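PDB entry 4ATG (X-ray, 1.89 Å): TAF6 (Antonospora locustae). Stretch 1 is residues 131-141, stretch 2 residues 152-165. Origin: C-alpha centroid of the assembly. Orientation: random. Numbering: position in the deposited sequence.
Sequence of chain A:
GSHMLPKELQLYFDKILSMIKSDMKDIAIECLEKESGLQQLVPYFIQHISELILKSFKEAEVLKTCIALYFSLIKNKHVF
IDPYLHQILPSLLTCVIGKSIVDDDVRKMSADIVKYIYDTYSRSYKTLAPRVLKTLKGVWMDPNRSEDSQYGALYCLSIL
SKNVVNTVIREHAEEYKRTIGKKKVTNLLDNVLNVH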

# COMPACT_ATOMS: atom_id res chain seq x y z
N ARG A 131 2.46 0.35 14.15
CA ARG A 131 3.16 1.15 13.14
C ARG A 131 2.19 1.68 12.07
O ARG A 131 2.23 2.87 11.74
N VAL A 132 1.32 0.80 11.55
CA VAL A 132 0.30 1.16 10.55
C VAL A 132 -0.66 2.19 11.16
O VAL A 132 -0.87 3.24 10.54
N LEU A 133 -1.22 1.93 12.36
CA LEU A 133 -2.16 2.88 12.95
C LEU A 133 -1.53 4.24 13.24
O LEU A 133 -2.20 5.27 13.05
N LYS A 134 -0.26 4.24 13.69
CA LYS A 134 0.46 5.48 14.03
C LYS A 134 0.66 6.36 12.81
O LYS A 134 0.39 7.56 12.88
N THR A 135 1.09 5.76 11.69
CA THR A 135 1.30 6.46 10.42
C THR A 135 -0.03 7.08 9.95
O THR A 135 -0.08 8.28 9.66
N LEU A 136 -1.08 6.27 9.86
CA LEU A 136 -2.39 6.73 9.37
C LEU A 136 -3.03 7.82 10.21
O LEU A 136 -3.48 8.84 9.66
N LYS A 137 -3.11 7.61 11.53
CA LYS A 137 -3.71 8.59 12.43
C LYS A 137 -2.90 9.89 12.36
O LYS A 137 -3.48 10.98 12.38
N GLY A 138 -1.57 9.76 12.22
CA GLY A 138 -0.67 10.91 12.11
C GLY A 138 -0.98 11.81 10.93
O GLY A 138 -1.06 13.03 11.09
N VAL A 139 -1.18 11.21 9.74
CA VAL A 139 -1.47 11.88 8.47
C VAL A 139 -2.87 12.48 8.50
O VAL A 139 -3.04 13.66 8.17
N TRP A 140 -3.88 11.69 8.95
CA TRP A 140 -5.27 12.16 9.05
C TRP A 140 -5.36 13.42 9.94
O TRP A 140 -5.97 14.42 9.55
N MET A 141 -4.70 13.38 11.11
CA MET A 141 -4.74 14.46 12.10
C MET A 141 -3.72 15.60 11.92
O MET A 141 -3.68 16.50 12.75
N GLY A 152 -7.04 9.66 2.18
CA GLY A 152 -6.46 8.32 2.00
C GLY A 152 -6.23 7.69 3.36
O GLY A 152 -6.64 6.54 3.60
N ALA A 153 -5.61 8.44 4.28
CA ALA A 153 -5.30 7.96 5.65
C ALA A 153 -6.58 7.54 6.38
O ALA A 153 -6.61 6.43 6.92
N LEU A 154 -7.64 8.37 6.35
CA LEU A 154 -8.91 8.03 6.99
C LEU A 154 -9.59 6.83 6.32
O LEU A 154 -10.10 5.96 7.03
N TYR A 155 -9.60 6.78 4.98
CA TYR A 155 -10.20 5.65 4.25
C TYR A 155 -9.55 4.36 4.71
O TYR A 155 -10.27 3.41 5.01
N CYS A 156 -8.21 4.33 4.78
CA CYS A 156 -7.49 3.12 5.21
C CYS A 156 -7.87 2.72 6.63
O CYS A 156 -8.23 1.57 6.84
N LEU A 157 -7.87 3.69 7.59
CA LEU A 157 -8.28 3.42 8.96
C LEU A 157 -9.69 2.84 9.01
O LEU A 157 -9.94 1.87 9.74
N SER A 158 -10.61 3.42 8.21
CA SER A 158 -12.02 3.05 8.19
C SER A 158 -12.30 1.60 7.81
O SER A 158 -13.32 1.03 8.21
N ILE A 159 -11.40 0.99 7.00
CA ILE A 159 -11.63 -0.39 6.55
C ILE A 159 -10.88 -1.46 7.39
O ILE A 159 -11.12 -2.65 7.19
N LEU A 160 -9.96 -1.05 8.29
CA LEU A 160 -9.17 -2.05 9.05
C LEU A 160 -10.00 -2.98 9.94
O LEU A 160 -9.90 -4.21 9.79
N SER A 161 -10.83 -2.42 10.81
CA SER A 161 -11.70 -3.17 11.73
C SER A 161 -12.62 -2.22 12.46
O SER A 161 -12.32 -1.03 12.56
N LYS A 162 -13.72 -2.77 13.02
CA LYS A 162 -14.66 -2.00 13.84
C LYS A 162 -13.96 -1.46 15.07
O LYS A 162 -14.30 -0.36 15.51
N ASN A 163 -12.98 -2.20 15.62
CA ASN A 163 -12.25 -1.73 16.80
C ASN A 163 -11.37 -0.51 16.49
O ASN A 163 -11.25 0.36 17.34
N VAL A 164 -10.83 -0.41 15.26
CA VAL A 164 -10.05 0.75 14.84
C VAL A 164 -11.02 1.94 14.63
O VAL A 164 -10.73 3.06 15.06
N VAL A 165 -12.17 1.69 13.99
CA VAL A 165 -13.19 2.73 13.80
C VAL A 165 -13.59 3.29 15.19
O VAL A 165 -13.59 4.50 15.39

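The two helices, 131-140 and 152-160, run in roughly opposing directions, with 136° between their N-to-C axes and a closest approach of 8.2 Å. The 519 Å² buried between the stretches consists largely of apolar contacts; no hydrogen bond crosses it. Leu 136 covers the most surface. Its CA-to-CB bond points toward the second stretch, and in the m, t rotamer its side chain enters as a knob among Ala 153, Cys 156, Leu 157 and Leu 160. Leu 136 CD1 lies 3.7 Å from Cys 156 SG and 4.1 Å from Leu 160 CD1, while Leu 136 CB meets Leu 157 CG at 3.7 Å. The backbones come nearest here, the CA atoms of Leu 136 and Ala 153 being 4.9 Å apart, and Ala 153 CB rests 3.4 Å from Leu 136 O and 3.8 Å from Val 139 CG1.

Trp 140 (chi1 t, chi2 38°) extends the contact at the C-terminal end of the first helix. The CA-to-CB bond of Leu 154 (t, p) points sideways to the first stretch, yet Leu 154 CD1 lies over one face of the Trp 140 indole, 3.9 Å from the centroid of the six-membered ring and 13° off its normal, a CH-pi contact. Leu 157 CD1 approaches the same ring obliquely, 3.9 Å from Trp 140 CE3.

Leu 157 (m, t) thereby links the tryptophan to the other end of the interface, where Leu 157 CD2 is 3.9 Å from Leu 133 CD2. Leu 133, also m, t, starts sideways but its end comes nearer, so that Leu 133 CD2 reaches Leu 160 CD1 at 3.6 Å and Val 164 CG2 at 3.7 Å. The settled side-chain hydrogen bonds here lie within the second stretch: Ser 161 (p) caps the following helix, Ser 161 OG accepting from Val 164 N at 3.2 Å, and Ser 158 OG donates to Tyr 155 O at 2.7 Å.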

# COMPACT_ATOMS: atom_id res chain seq x y z
CB ARG A 131 4.33 0.37 12.51
CG ARG A 131 5.54 0.31 13.44
CD ARG A 131 6.64 -0.61 12.91
NE ARG A 131 7.71 -0.76 13.90
CZ ARG A 131 8.71 -1.63 13.80
NH1 ARG A 131 8.78 -2.45 12.76
NH2 ARG A 131 9.63 -1.70 14.75
CB VAL A 132 -0.45 -0.10 10.00
CG1 VAL A 132 -1.70 0.28 9.20
CG2 VAL A 132 0.48 -0.97 9.14
CB LEU A 133 -2.85 2.33 14.22
CG LEU A 133 -3.63 1.02 14.08
CD1 LEU A 133 -4.15 0.57 15.44
CD2 LEU A 133 -4.80 1.16 13.10
CB LYS A 134 1.81 5.17 14.73
CG LYS A 134 2.51 6.42 15.26
CD LYS A 134 3.87 6.10 15.89
CE LYS A 134 4.39 7.32 16.62
NZ LYS A 134 5.54 7.00 17.51
CB THR A 135 1.90 5.51 9.38
OG1 THR A 135 3.17 5.07 9.85
CG2 THR A 135 2.04 6.15 8.00
CB LEU A 136 -3.33 5.54 9.21
CG LEU A 136 -2.91 4.47 8.20
CD1 LEU A 136 -3.80 3.25 8.33
CD2 LEU A 136 -2.94 5.01 6.77
CB LYS A 137 -3.75 8.06 13.88
CG LYS A 137 -4.54 8.95 14.84
CD LYS A 137 -3.92 9.01 16.24
CE LYS A 137 -2.86 10.08 16.38
NZ LYS A 137 -2.44 10.26 17.80
CB VAL A 139 -1.25 10.94 7.26
CG1 VAL A 139 -1.73 11.58 5.94
CG2 VAL A 139 0.22 10.52 7.15
CB TRP A 140 -6.17 11.03 9.59
CG TRP A 140 -7.58 11.45 9.90
CD1 TRP A 140 -8.35 12.34 9.19
CD2 TRP A 140 -8.39 11.02 11.00
NE1 TRP A 140 -9.57 12.49 9.79
CE2 TRP A 140 -9.63 11.70 10.91
CE3 TRP A 140 -8.18 10.13 12.08
CZ2 TRP A 140 -10.65 11.52 11.85
CZ3 TRP A 140 -9.20 9.96 13.01
CH2 TRP A 140 -10.42 10.64 12.89
CB MET A 141 -4.69 13.88 13.52
CG MET A 141 -5.88 12.98 13.87
SD MET A 141 -7.51 13.73 13.65
CE MET A 141 -7.48 14.98 14.96
CB ALA A 153 -4.57 9.03 6.43
CB LEU A 154 -9.87 9.24 7.00
CG LEU A 154 -11.21 8.99 7.74
CD1 LEU A 154 -11.00 8.53 9.20
CD2 LEU A 154 -12.10 10.22 7.68
CB TYR A 155 -10.04 5.80 2.73
CG TYR A 155 -10.69 4.65 2.00
CD1 TYR A 155 -12.07 4.64 1.79
CD2 TYR A 155 -9.95 3.54 1.59
CE1 TYR A 155 -12.69 3.55 1.17
CE2 TYR A 155 -10.57 2.45 0.97
CZ TYR A 155 -11.94 2.47 0.76
OH TYR A 155 -12.57 1.42 0.14
CB CYS A 156 -5.99 3.28 5.05
SG CYS A 156 -5.08 1.73 5.25
CB LEU A 157 -8.28 4.72 9.78
CG LEU A 157 -6.89 5.22 10.24
CD1 LEU A 157 -6.99 6.62 10.84
CD2 LEU A 157 -6.28 4.28 11.30
CB SER A 158 -12.80 4.00 7.27
OG SER A 158 -12.77 3.60 5.91
CB ILE A 159 -11.34 -0.55 5.03
CG1 ILE A 159 -9.83 -0.38 4.74
CG2 ILE A 159 -12.23 0.43 4.18
CD1 ILE A 159 -9.36 -0.88 3.34
CB LEU A 160 -8.04 -1.39 9.85
CG LEU A 160 -6.99 -0.65 9.02
CD1 LEU A 160 -6.00 0.11 9.90
CD2 LEU A 160 -6.30 -1.61 8.01
CB SER A 161 -10.86 -3.94 12.76
OG SER A 161 -10.19 -3.07 13.67
CB LYS A 162 -15.86 -2.87 14.26
CG LYS A 162 -16.80 -3.20 13.11
CD LYS A 162 -18.03 -3.97 13.60
CE LYS A 162 -18.35 -5.15 12.71
NZ LYS A 162 -19.00 -6.24 13.48
CB ASN A 163 -11.46 -2.85 17.49
CG ASN A 163 -10.93 -2.44 18.85
OD1 ASN A 163 -9.74 -2.19 19.03
ND2 ASN A 163 -11.82 -2.30 19.83
CB VAL A 164 -9.16 0.47 13.59
CG1 VAL A 164 -8.58 1.76 13.02
CG2 VAL A 164 -8.04 -0.53 13.91
CB VAL A 165 -14.44 2.21 13.01
CG1 VAL A 165 -15.60 3.21 13.04
CG2 VAL A 165 -14.07 1.88 11.56